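Local coordinates for uncharacterized protein (PDB 3HIU) that is of unknown function but belongs to the DUF892 family of ferritin-like helical-bundle proteins and forms a two-fold symmetric pair in the deposited assembly, at the interface of chains A and B. Numbering follows the deposited sequence. Chains: chain A/B, Uncharacterized protein.

Contact 1: the interface of chains A and B. Residues chain A 94, 148-149, 152; chain B 10, 109, 112-113, 116.
With CG anti to the backbone N (chi1 -166°) and the chain bent at chi2, A:Gln148 on helix 124-159 turns its carboxamide toward helix 94-120 of chain B. There its NE2 donates a hydrogen bond of 3.0 Å to the backbone carbonyl O of B:Ala109. The acceptor lies almost in the amide plane of the glutamine, whereas the N-H reaches the carbonyl from above its plane. On the other branch, OE1 faces the guanidinium NH2 of B:Arg112, but the two atoms are modelled too close together for the bond to be trusted. The amide and guanidinium planes are nearly coplanar, 24° apart; the B:Arg112 chain bends at chi3, and its guanidinium edge meets CB of A:Gln148. The A:Glu149 carboxylate, 5.3 Å from OE1 to NH1 of B:Arg112, may add a weak electrostatic pull.

One turn further on, A:Val152 divides its two methyls between apolar partners. CG2 rests on CB of B:Ala113 at 3.6 Å, while CG1 meets CG1 of B:Val116 at 3.7 Å. The same CG1 lies 4.0 Å from CZ3 of B:Trp10, on the six-membered side of the indole. Beyond it, the hydroxyl OG1 of A:Thr94 makes a van der Waals approach to CZ2 of B:Trp10 at 3.8 Å. The patch thus joins a small apolar core to a polar margin and probably helps set the register of the helices in the deposited dimer.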
loop_
_atom_site.group_PDB
_atom_site.type_symbol
_atom_site.label_atom_id
_atom_site.label_comp_id
_atom_site.label_asym_id
_atom_site.label_seq_id
_atom_site.Cartn_x
_atom_site.Cartn_y
_atom_site.Cartn_z
ATOM N N THR A 94 -2.851 -11.716 9.756
ATOM C CA THR A 94 -1.583 -11.272 9.175
ATOM C C THR A 94 -1.833 -10.542 7.865
ATOM O O THR A 94 -1.235 -9.499 7.597
ATOM C CB THR A 94 -0.593 -12.448 8.948
ATOM O OG1 THR A 94 -0.711 -12.951 7.610
ATOM C CG2 THR A 94 -0.855 -13.563 9.948
ATOM N N GLN A 148 4.836 -6.203 12.994
ATOM C CA GLN A 148 4.364 -7.189 12.023
ATOM C C GLN A 148 4.987 -8.548 12.275
ATOM O O GLN A 148 4.293 -9.557 12.354
ATOM C CB GLN A 148 4.676 -6.755 10.585
ATOM C CG GLN A 148 3.924 -7.573 9.534
ATOM C CD GLN A 148 4.738 -7.830 8.272
ATOM O OE1 GLN A 148 5.920 -7.504 8.207
ATOM N NE2 GLN A 148 4.102 -8.430 7.268
ATOM N N GLU A 149 6.305 -8.572 12.395
ATOM C CA GLU A 149 7.021 -9.838 12.513
ATOM C C GLU A 149 6.526 -10.734 13.666
ATOM O O GLU A 149 6.532 -11.966 13.549
ATOM C CB GLU A 149 8.518 -9.573 12.632
ATOM C CG GLU A 149 9.382 -10.721 12.175
ATOM C CD GLU A 149 10.848 -10.477 12.457
ATOM O OE1 GLU A 149 11.152 -9.665 13.360
ATOM O OE2 GLU A 149 11.693 -11.098 11.778
ATOM N N VAL A 152 2.973 -12.377 12.728
ATOM C CA VAL A 152 3.205 -13.493 11.825
ATOM C C VAL A 152 3.738 -14.719 12.574
ATOM O O VAL A 152 3.220 -15.820 12.411
ATOM C CB VAL A 152 4.168 -13.120 10.690
ATOM C CG1 VAL A 152 4.410 -14.325 9.815
ATOM C CG2 VAL A 152 3.604 -11.969 9.865
ATOM N N TRP B 10 0.984 -19.022 1.196
ATOM C CA TRP B 10 1.421 -17.634 0.997
ATOM C C TRP B 10 2.246 -17.469 -0.266
ATOM O O TRP B 10 2.215 -16.414 -0.899
ATOM C CB TRP B 10 2.178 -17.110 2.221
ATOM C CG TRP B 10 1.275 -16.970 3.390
ATOM C CD1 TRP B 10 -0.071 -16.977 3.355
ATOM C CD2 TRP B 10 1.644 -16.783 4.763
ATOM N NE1 TRP B 10 -0.580 -16.815 4.619
ATOM C CE2 TRP B 10 0.456 -16.686 5.502
ATOM C CE3 TRP B 10 2.861 -16.684 5.436
ATOM C CZ2 TRP B 10 0.444 -16.504 6.883
ATOM C CZ3 TRP B 10 2.846 -16.496 6.811
ATOM C CH2 TRP B 10 1.648 -16.410 7.516
ATOM N N ALA B 109 5.161 -6.064 2.878
ATOM C CA ALA B 109 4.562 -6.784 3.983
ATOM C C ALA B 109 4.447 -8.285 3.684
ATOM O O ALA B 109 4.850 -9.114 4.497
ATOM C CB ALA B 109 3.214 -6.188 4.337
ATOM N N ARG B 112 7.933 -9.998 3.549
ATOM C CA ARG B 112 8.483 -10.090 4.894
ATOM C C ARG B 112 7.882 -11.295 5.595
ATOM O O ARG B 112 8.600 -12.086 6.184
ATOM C CB ARG B 112 8.199 -8.833 5.713
ATOM C CG ARG B 112 8.951 -7.591 5.258
ATOM C CD ARG B 112 8.612 -6.375 6.131
ATOM N NE ARG B 112 9.547 -6.207 7.243
ATOM C CZ ARG B 112 9.232 -6.333 8.530
ATOM N NH1 ARG B 112 10.164 -6.163 9.450
ATOM N NH2 ARG B 112 7.996 -6.617 8.906
ATOM N N ALA B 113 6.557 -11.435 5.527
ATOM C CA ALA B 113 5.863 -12.535 6.196
ATOM C C ALA B 113 6.103 -13.881 5.508
ATOM O O ALA B 113 5.888 -14.929 6.109
ATOM C CB ALA B 113 4.379 -12.242 6.332
ATOM N N VAL B 116 9.294 -15.324 6.938
ATOM C CA VAL B 116 8.993 -15.915 8.240
ATOM C C VAL B 116 8.343 -17.306 8.122
ATOM O O VAL B 116 8.659 -18.215 8.895
ATOM C CB VAL B 116 8.104 -14.979 9.097
ATOM C CG1 VAL B 116 7.881 -15.566 10.480
ATOM C CG2 VAL B 116 8.738 -13.614 9.215
#

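Contact 2: the interface of chains A and B. Residues chain A 6, 9-10, 13; chain B 91, 94-95, 155.
B:Asp91 brings its carboxylate edge-on to the indole of A:Trp10, the two planes only 13° apart. The indole NE1 points at the syn lone pair of OD2 over 2.5 Å, a short hydrogen bond, and OD1 also lies within hydrogen-bonding distance of that nitrogen. OD2 takes a second bond from NZ of A:Lys9 at 2.7 Å, which arrives on the anti side and somewhat out of the carboxylate plane. A:Asp13 OD2 forms a salt bridge with this ammonium from within chain A, 2.8 Å from NZ, and so helps position it. A:Arg6 completes the charged cluster more weakly, its NH2 3.3 Å from OD1.

The indole itself is sandwiched: CD of A:Arg6 lies over one face, and CE of B:Lys95 makes a CH-pi contact with the five-membered ring on the other, 3.8 Å from its centroid. A chi1 of 169° turns OG1 of B:Thr94 away from its backbone N and leaves the methyl CG2 to touch CZ2 of A:Trp10 at 3.6 Å. B:Phe155 forms a small flank, turned 71° from the guanidinium of A:Arg6 with CZ over its face, near the rim.

The looser side is hydrated: NZ of B:Lys95 reaches the backbone O of A:Trp10 through a water, with a longer 3.2 Å step from NZ to the water. By pinning a tryptophan edge with an acidic side chain, the site probably fastens the start of helix 3-31 to the other subunit.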
loop_
_atom_site.group_PDB
_atom_site.type_symbol
_atom_site.label_atom_id
_atom_site.label_comp_id
_atom_site.label_asym_id
_atom_site.label_seq_id
_atom_site.Cartn_x
_atom_site.Cartn_y
_atom_site.Cartn_z
ATOM N N ARG A 6 -8.354 21.758 -7.999
ATOM C CA ARG A 6 -7.583 20.528 -7.908
ATOM C C ARG A 6 -7.405 20.190 -6.433
ATOM O O ARG A 6 -7.524 19.033 -6.045
ATOM C CB ARG A 6 -6.221 20.670 -8.586
ATOM C CG ARG A 6 -5.279 19.493 -8.336
ATOM C CD ARG A 6 -5.817 18.222 -8.961
ATOM N NE ARG A 6 -5.957 18.375 -10.406
ATOM C CZ ARG A 6 -6.709 17.597 -11.175
ATOM N NH1 ARG A 6 -6.772 17.811 -12.482
ATOM N NH2 ARG A 6 -7.396 16.601 -10.636
ATOM N N LYS A 9 -10.531 18.832 -5.387
ATOM C CA LYS A 9 -10.687 17.502 -5.971
ATOM C C LYS A 9 -9.951 16.398 -5.188
ATOM O O LYS A 9 -10.530 15.342 -4.918
ATOM C CB LYS A 9 -10.243 17.486 -7.433
ATOM C CG LYS A 9 -10.674 16.223 -8.141
ATOM C CD LYS A 9 -9.650 15.767 -9.151
ATOM C CE LYS A 9 -9.851 14.295 -9.512
ATOM N NZ LYS A 9 -9.465 13.352 -8.417
ATOM N N TRP A 10 -8.680 16.638 -4.847
ATOM C CA TRP A 10 -7.887 15.681 -4.071
ATOM C C TRP A 10 -8.314 15.653 -2.606
ATOM O O TRP A 10 -8.178 14.635 -1.934
ATOM C CB TRP A 10 -6.390 15.957 -4.202
ATOM C CG TRP A 10 -5.891 15.721 -5.583
ATOM C CD1 TRP A 10 -6.542 15.063 -6.568
ATOM C CD2 TRP A 10 -4.615 16.104 -6.128
ATOM N NE1 TRP A 10 -5.769 15.023 -7.709
ATOM C CE2 TRP A 10 -4.581 15.654 -7.464
ATOM C CE3 TRP A 10 -3.509 16.791 -5.622
ATOM C CZ2 TRP A 10 -3.487 15.867 -8.302
ATOM C CZ3 TRP A 10 -2.420 16.999 -6.457
ATOM C CH2 TRP A 10 -2.419 16.538 -7.781
ATOM N N ASP A 13 -11.333 13.186 -2.758
ATOM C CA ASP A 13 -10.864 11.803 -2.802
ATOM C C ASP A 13 -10.535 11.317 -1.401
ATOM O O ASP A 13 -11.023 10.282 -0.959
ATOM C CB ASP A 13 -9.612 11.676 -3.685
ATOM C CG ASP A 13 -9.899 11.892 -5.165
ATOM O OD1 ASP A 13 -11.077 11.792 -5.584
ATOM O OD2 ASP A 13 -8.931 12.157 -5.914
ATOM N N ASP B 91 -6.165 12.799 -13.881
ATOM C CA ASP B 91 -5.457 12.662 -12.619
ATOM C C ASP B 91 -4.661 11.362 -12.602
ATOM O O ASP B 91 -3.851 11.137 -11.696
ATOM C CB ASP B 91 -6.491 12.599 -11.494
ATOM C CG ASP B 91 -6.138 13.472 -10.315
ATOM O OD1 ASP B 91 -5.143 14.226 -10.391
ATOM O OD2 ASP B 91 -6.878 13.405 -9.309
ATOM N N THR B 94 -0.763 10.950 -11.300
ATOM C CA THR B 94 -0.435 11.280 -9.913
ATOM C C THR B 94 -0.930 10.165 -9.002
ATOM O O THR B 94 -0.250 9.745 -8.065
ATOM C CB THR B 94 -1.063 12.630 -9.467
ATOM O OG1 THR B 94 -0.939 12.773 -8.050
ATOM C CG2 THR B 94 -2.531 12.686 -9.805
ATOM N N LYS B 95 -2.122 9.675 -9.301
ATOM C CA LYS B 95 -2.757 8.688 -8.454
ATOM C C LYS B 95 -2.269 7.289 -8.782
ATOM O O LYS B 95 -2.478 6.367 -8.011
ATOM C CB LYS B 95 -4.276 8.787 -8.579
ATOM C CG LYS B 95 -4.833 10.140 -8.129
ATOM C CD LYS B 95 -4.168 10.606 -6.835
ATOM C CE LYS B 95 -4.922 11.764 -6.194
ATOM N NZ LYS B 95 -4.297 12.192 -4.909
ATOM N N PHE B 155 2.786 18.023 -12.725
ATOM C CA PHE B 155 1.405 17.813 -13.116
ATOM C C PHE B 155 0.623 19.104 -12.901
ATOM O O PHE B 155 -0.128 19.563 -13.781
ATOM C CB PHE B 155 0.760 16.684 -12.309
ATOM C CG PHE B 155 -0.713 16.574 -12.537
ATOM C CD1 PHE B 155 -1.210 15.780 -13.554
ATOM C CD2 PHE B 155 -1.604 17.311 -11.768
ATOM C CE1 PHE B 155 -2.568 15.706 -13.784
ATOM C CE2 PHE B 155 -2.962 17.241 -11.993
ATOM C CZ PHE B 155 -3.446 16.439 -13.004
HETATM O O HOH W 1 -6.051 12.750 -2.329
#

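Contact 1 and contact 2 lie about 32 Å apart, measured between the centres of their C-alpha atoms, toward opposite ends of one elongated interface. Both draw on the first helix, on the helix that begins near residue 92 and on helix 124-159, but each chain contributes them differently. Contact 1 pairs A:Thr94 with B:Trp10 and contact 2 pairs B:Thr94 with A:Trp10, so contact 1 overlaps the symmetry twin of contact 2. Two-fold symmetry repeats each one at the opposite end, which would hold the two helical bundles side by side. The structure alone does not show whether this pair exists in solution.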